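Local coordinates for isomaltodextranase (Arthrobacter globiformis, PDB 5AWO), which hydrolyses alpha-1,6-glucosidic linkages in polysaccharides, releasing successive isomaltose units from the non-reducing ends of the chains, at residues L430-W440 against A461-K469. Numbering follows the deposited sequence.
Sequences LATGGNVRDLW and AIFRVTPPK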
loop_
_atom_site.group_PDB
_atom_site.type_symbol
_atom_site.label_atom_id
_atom_site.label_comp_id
_atom_site.label_asym_id
_atom_site.label_seq_id
_atom_site.Cartn_x
_atom_site.Cartn_y
_atom_site.Cartn_z
ATOM N N LEU A 430 3.226 -22.518 -11.264
ATOM C CA LEU A 430 2.702 -23.629 -10.463
ATOM C C LEU A 430 2.749 -24.924 -11.260
ATOM O O LEU A 430 2.727 -24.909 -12.484
ATOM C CB LEU A 430 1.263 -23.360 -10.051
ATOM C CG LEU A 430 0.994 -22.002 -9.424
ATOM C CD1 LEU A 430 -0.487 -21.924 -9.111
ATOM C CD2 LEU A 430 1.854 -21.788 -8.192
ATOM N N ALA A 431 2.802 -26.045 -10.540
ATOM C CA ALA A 431 2.855 -27.369 -11.156
ATOM C C ALA A 431 1.500 -28.099 -11.062
ATOM O O ALA A 431 1.353 -29.200 -11.605
ATOM C CB ALA A 431 3.937 -28.200 -10.473
ATOM N N THR A 432 0.531 -27.479 -10.378
ATOM C CA THR A 432 -0.688 -28.132 -9.872
ATOM C C THR A 432 -2.012 -27.797 -10.558
ATOM O O THR A 432 -3.012 -28.460 -10.307
ATOM C CB THR A 432 -0.956 -27.706 -8.417
ATOM O OG1 THR A 432 -1.027 -26.268 -8.334
ATOM C CG2 THR A 432 0.138 -28.207 -7.492
ATOM N N GLY A 433 -2.050 -26.727 -11.340
ATOM C CA GLY A 433 -3.367 -26.154 -11.724
ATOM C C GLY A 433 -4.113 -25.697 -10.486
ATOM O O GLY A 433 -3.521 -25.502 -9.417
ATOM N N GLY A 434 -5.418 -25.454 -10.621
ATOM C CA GLY A 434 -6.213 -25.070 -9.482
ATOM C C GLY A 434 -7.687 -24.981 -9.793
ATOM O O GLY A 434 -8.064 -24.864 -10.960
ATOM N N ASN A 435 -8.498 -25.086 -8.747
ATOM C CA ASN A 435 -9.928 -24.841 -8.855
ATOM C C ASN A 435 -10.113 -23.340 -9.127
ATOM O O ASN A 435 -9.455 -22.512 -8.476
ATOM C CB ASN A 435 -10.647 -25.212 -7.569
ATOM C CG ASN A 435 -12.101 -24.787 -7.576
ATOM O OD1 ASN A 435 -12.444 -23.655 -7.178
ATOM N ND2 ASN A 435 -12.968 -25.665 -8.068
ATOM N N VAL A 436 -11.001 -23.018 -10.066
ATOM C CA VAL A 436 -11.209 -21.606 -10.469
ATOM C C VAL A 436 -12.647 -21.219 -10.172
ATOM O O VAL A 436 -13.579 -21.934 -10.576
ATOM C CB VAL A 436 -10.880 -21.401 -11.958
ATOM C CG1 VAL A 436 -11.092 -19.940 -12.365
ATOM C CG2 VAL A 436 -9.449 -21.802 -12.248
ATOM N N ARG A 437 -12.827 -20.122 -9.448
ATOM C CA ARG A 437 -14.150 -19.595 -9.170
ATOM C C ARG A 437 -14.215 -18.144 -9.672
ATOM O O ARG A 437 -13.374 -17.317 -9.305
ATOM C CB ARG A 437 -14.422 -19.638 -7.672
ATOM C CG ARG A 437 -15.812 -19.262 -7.293
ATOM C CD ARG A 437 -16.140 -19.574 -5.831
ATOM N NE ARG A 437 -17.414 -18.983 -5.500
ATOM C CZ ARG A 437 -18.592 -19.569 -5.718
ATOM N NH1 ARG A 437 -18.641 -20.823 -6.170
ATOM N NH2 ARG A 437 -19.714 -18.930 -5.421
ATOM N N ASP A 438 -15.222 -17.858 -10.504
ATOM C CA ASP A 438 -15.528 -16.495 -10.991
ATOM C C ASP A 438 -16.337 -15.778 -9.909
ATOM O O ASP A 438 -17.411 -16.216 -9.515
ATOM C CB ASP A 438 -16.303 -16.606 -12.307
ATOM C CG ASP A 438 -16.639 -15.265 -12.920
ATOM O OD1 ASP A 438 -16.936 -14.346 -12.162
ATOM O OD2 ASP A 438 -16.625 -15.169 -14.163
ATOM N N LEU A 439 -15.770 -14.693 -9.358
ATOM C CA LEU A 439 -16.317 -14.094 -8.159
ATOM C C LEU A 439 -17.454 -13.101 -8.394
ATOM O O LEU A 439 -18.122 -12.723 -7.454
ATOM C CB LEU A 439 -15.230 -13.402 -7.325
ATOM C CG LEU A 439 -14.043 -14.284 -6.982
ATOM C CD1 LEU A 439 -13.071 -13.550 -6.102
ATOM C CD2 LEU A 439 -14.461 -15.587 -6.319
ATOM N N TRP A 440 -17.703 -12.744 -9.652
ATOM C CA TRP A 440 -18.900 -11.930 -9.968
ATOM C C TRP A 440 -20.039 -12.797 -10.480
ATOM O O TRP A 440 -21.205 -12.492 -10.219
ATOM C CB TRP A 440 -18.568 -10.793 -10.959
ATOM C CG TRP A 440 -17.854 -9.673 -10.293
ATOM C CD1 TRP A 440 -16.515 -9.430 -10.340
ATOM C CD2 TRP A 440 -18.419 -8.676 -9.433
ATOM N NE1 TRP A 440 -16.215 -8.332 -9.575
ATOM C CE2 TRP A 440 -17.362 -7.854 -8.997
ATOM C CE3 TRP A 440 -19.716 -8.406 -8.980
ATOM C CZ2 TRP A 440 -17.577 -6.774 -8.143
ATOM C CZ3 TRP A 440 -19.917 -7.343 -8.129
ATOM C CH2 TRP A 440 -18.860 -6.544 -7.716
ATOM N N ALA A 461 -12.666 -9.392 -15.114
ATOM C CA ALA A 461 -13.073 -10.587 -14.411
ATOM C C ALA A 461 -12.085 -10.835 -13.282
ATOM O O ALA A 461 -10.904 -10.508 -13.416
ATOM C CB ALA A 461 -13.100 -11.773 -15.333
ATOM N N ILE A 462 -12.576 -11.376 -12.172
ATOM C CA ILE A 462 -11.713 -11.692 -11.045
ATOM C C ILE A 462 -12.090 -13.061 -10.501
ATOM O O ILE A 462 -13.279 -13.434 -10.405
ATOM C CB ILE A 462 -11.739 -10.567 -9.970
ATOM C CG1 ILE A 462 -10.586 -10.658 -8.993
ATOM C CG2 ILE A 462 -13.070 -10.483 -9.265
ATOM C CD1 ILE A 462 -10.395 -9.429 -8.127
ATOM N N PHE A 463 -11.041 -13.817 -10.163
ATOM C CA PHE A 463 -11.166 -15.242 -9.841
ATOM C C PHE A 463 -10.436 -15.545 -8.542
ATOM O O PHE A 463 -9.374 -14.969 -8.250
ATOM C CB PHE A 463 -10.543 -16.107 -10.944
ATOM C CG PHE A 463 -11.101 -15.880 -12.313
ATOM C CD1 PHE A 463 -12.208 -16.607 -12.771
ATOM C CD2 PHE A 463 -10.531 -14.930 -13.152
ATOM C CE1 PHE A 463 -12.724 -16.390 -14.025
ATOM C CE2 PHE A 463 -11.050 -14.711 -14.402
ATOM C CZ PHE A 463 -12.131 -15.454 -14.844
ATOM N N ARG A 464 -11.003 -16.471 -7.762
ATOM C CA ARG A 464 -10.223 -17.163 -6.720
ATOM C C ARG A 464 -9.740 -18.450 -7.350
ATOM O O ARG A 464 -10.559 -19.232 -7.848
ATOM C CB ARG A 464 -11.083 -17.453 -5.492
ATOM C CG ARG A 464 -10.391 -18.300 -4.410
ATOM C CD ARG A 464 -9.357 -17.554 -3.594
ATOM N NE ARG A 464 -9.981 -16.610 -2.692
ATOM C CZ ARG A 464 -9.572 -16.300 -1.459
ATOM N NH1 ARG A 464 -8.489 -16.827 -0.937
ATOM N NH2 ARG A 464 -10.237 -15.413 -0.766
ATOM N N VAL A 465 -8.423 -18.676 -7.324
ATOM C CA VAL A 465 -7.809 -19.887 -7.826
ATOM C C VAL A 465 -7.180 -20.652 -6.658
ATOM O O VAL A 465 -6.408 -20.108 -5.867
ATOM C CB VAL A 465 -6.750 -19.571 -8.891
ATOM C CG1 VAL A 465 -6.114 -20.859 -9.413
ATOM C CG2 VAL A 465 -7.365 -18.749 -10.031
ATOM N N THR A 466 -7.605 -21.909 -6.518
ATOM C CA THR A 466 -7.227 -22.717 -5.365
ATOM C C THR A 466 -6.525 -24.001 -5.834
ATOM O O THR A 466 -7.187 -24.974 -6.236
ATOM C CB THR A 466 -8.459 -23.067 -4.508
ATOM O OG1 THR A 466 -9.217 -21.879 -4.201
ATOM C CG2 THR A 466 -8.057 -23.721 -3.188
ATOM N N PRO A 467 -5.183 -24.001 -5.816
ATOM C CA PRO A 467 -4.413 -25.208 -6.119
ATOM C C PRO A 467 -4.778 -26.338 -5.162
ATOM O O PRO A 467 -4.958 -26.089 -3.976
ATOM C CB PRO A 467 -2.967 -24.761 -5.868
ATOM C CG PRO A 467 -2.992 -23.297 -6.188
ATOM C CD PRO A 467 -4.301 -22.834 -5.643
ATOM N N PRO A 468 -4.896 -27.563 -5.693
ATOM C CA PRO A 468 -4.937 -28.721 -4.791
ATOM C C PRO A 468 -3.566 -28.915 -4.149
ATOM O O PRO A 468 -2.551 -28.529 -4.736
ATOM C CB PRO A 468 -5.290 -29.884 -5.726
ATOM C CG PRO A 468 -4.796 -29.481 -7.052
ATOM C CD PRO A 468 -4.809 -27.961 -7.103
ATOM N N LYS A 469 -3.536 -29.476 -2.946
ATOM C CA LYS A 469 -2.276 -29.724 -2.240
ATOM C C LYS A 469 -2.067 -31.218 -2.003
ATOM O O LYS A 469 -2.838 -31.839 -1.280
ATOM C CB LYS A 469 -2.278 -28.992 -0.902
ATOM C CG LYS A 469 -2.341 -27.477 -1.043
ATOM C CD LYS A 469 -2.415 -26.807 0.302
ATOM C CE LYS A 469 -2.450 -25.295 0.163
ATOM N NZ LYS A 469 -2.246 -24.635 1.479
HETATM O O HOH W 1 -11.188 -21.461 -6.105
HETATM O O HOH W 2 -15.425 -11.936 -12.338
#
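The Phe463 ring is met obliquely by Val436 CG1, which comes to 3.5 Å from its CD1, and CB of Asp438 lies 4.0 Å from its CE1; the Asp438 carboxylate is turned 67° from the ring plane. With CG anti to its own carbonyl carbon (chi1 -57°), the ring turns its CD1 and CE1 toward Val436 and Asp438. At the indole of Trp440 one water sits at the edge, in plane, while Ile462 CG2 approaches CD1 obliquely; NE1 donates a hydrogen bond to Asn334 OD1. That water donates to Asp438 OD1 and accepts from Ile462 N, and the same oxygen accepts from Trp440 N, which makes an Asx turn, and from Glu441 N, a task suited to a short acidic side chain. Strands 434-438 and 461-466 are antiparallel neighbours in the C-terminal beta-sandwich domain of this family 27 glycosidase, with paired backbone bonds between Asn435 and Thr466 and between Arg437 and Arg464. Apolar Val436, Phe463 and Val465 share one sheet face; Arg437 and Arg464 occupy the other, and their chains are long enough to form salt bridges with Glu363 and Asp370, respectively. Leu439 N donates a hydrogen bond to Ile462 O at 3.0 Å, nearly straight at 173°; Leu439 CD2 packs 3.9 Å from Arg464 CB, and the side chain also rests on helix 362-370. An alanine here would keep that backbone bond but is likely to open a gap beside Arg464 CB and Leu367. Glycine fits at Gly434, where a beta carbon would collide with Val465 CG1.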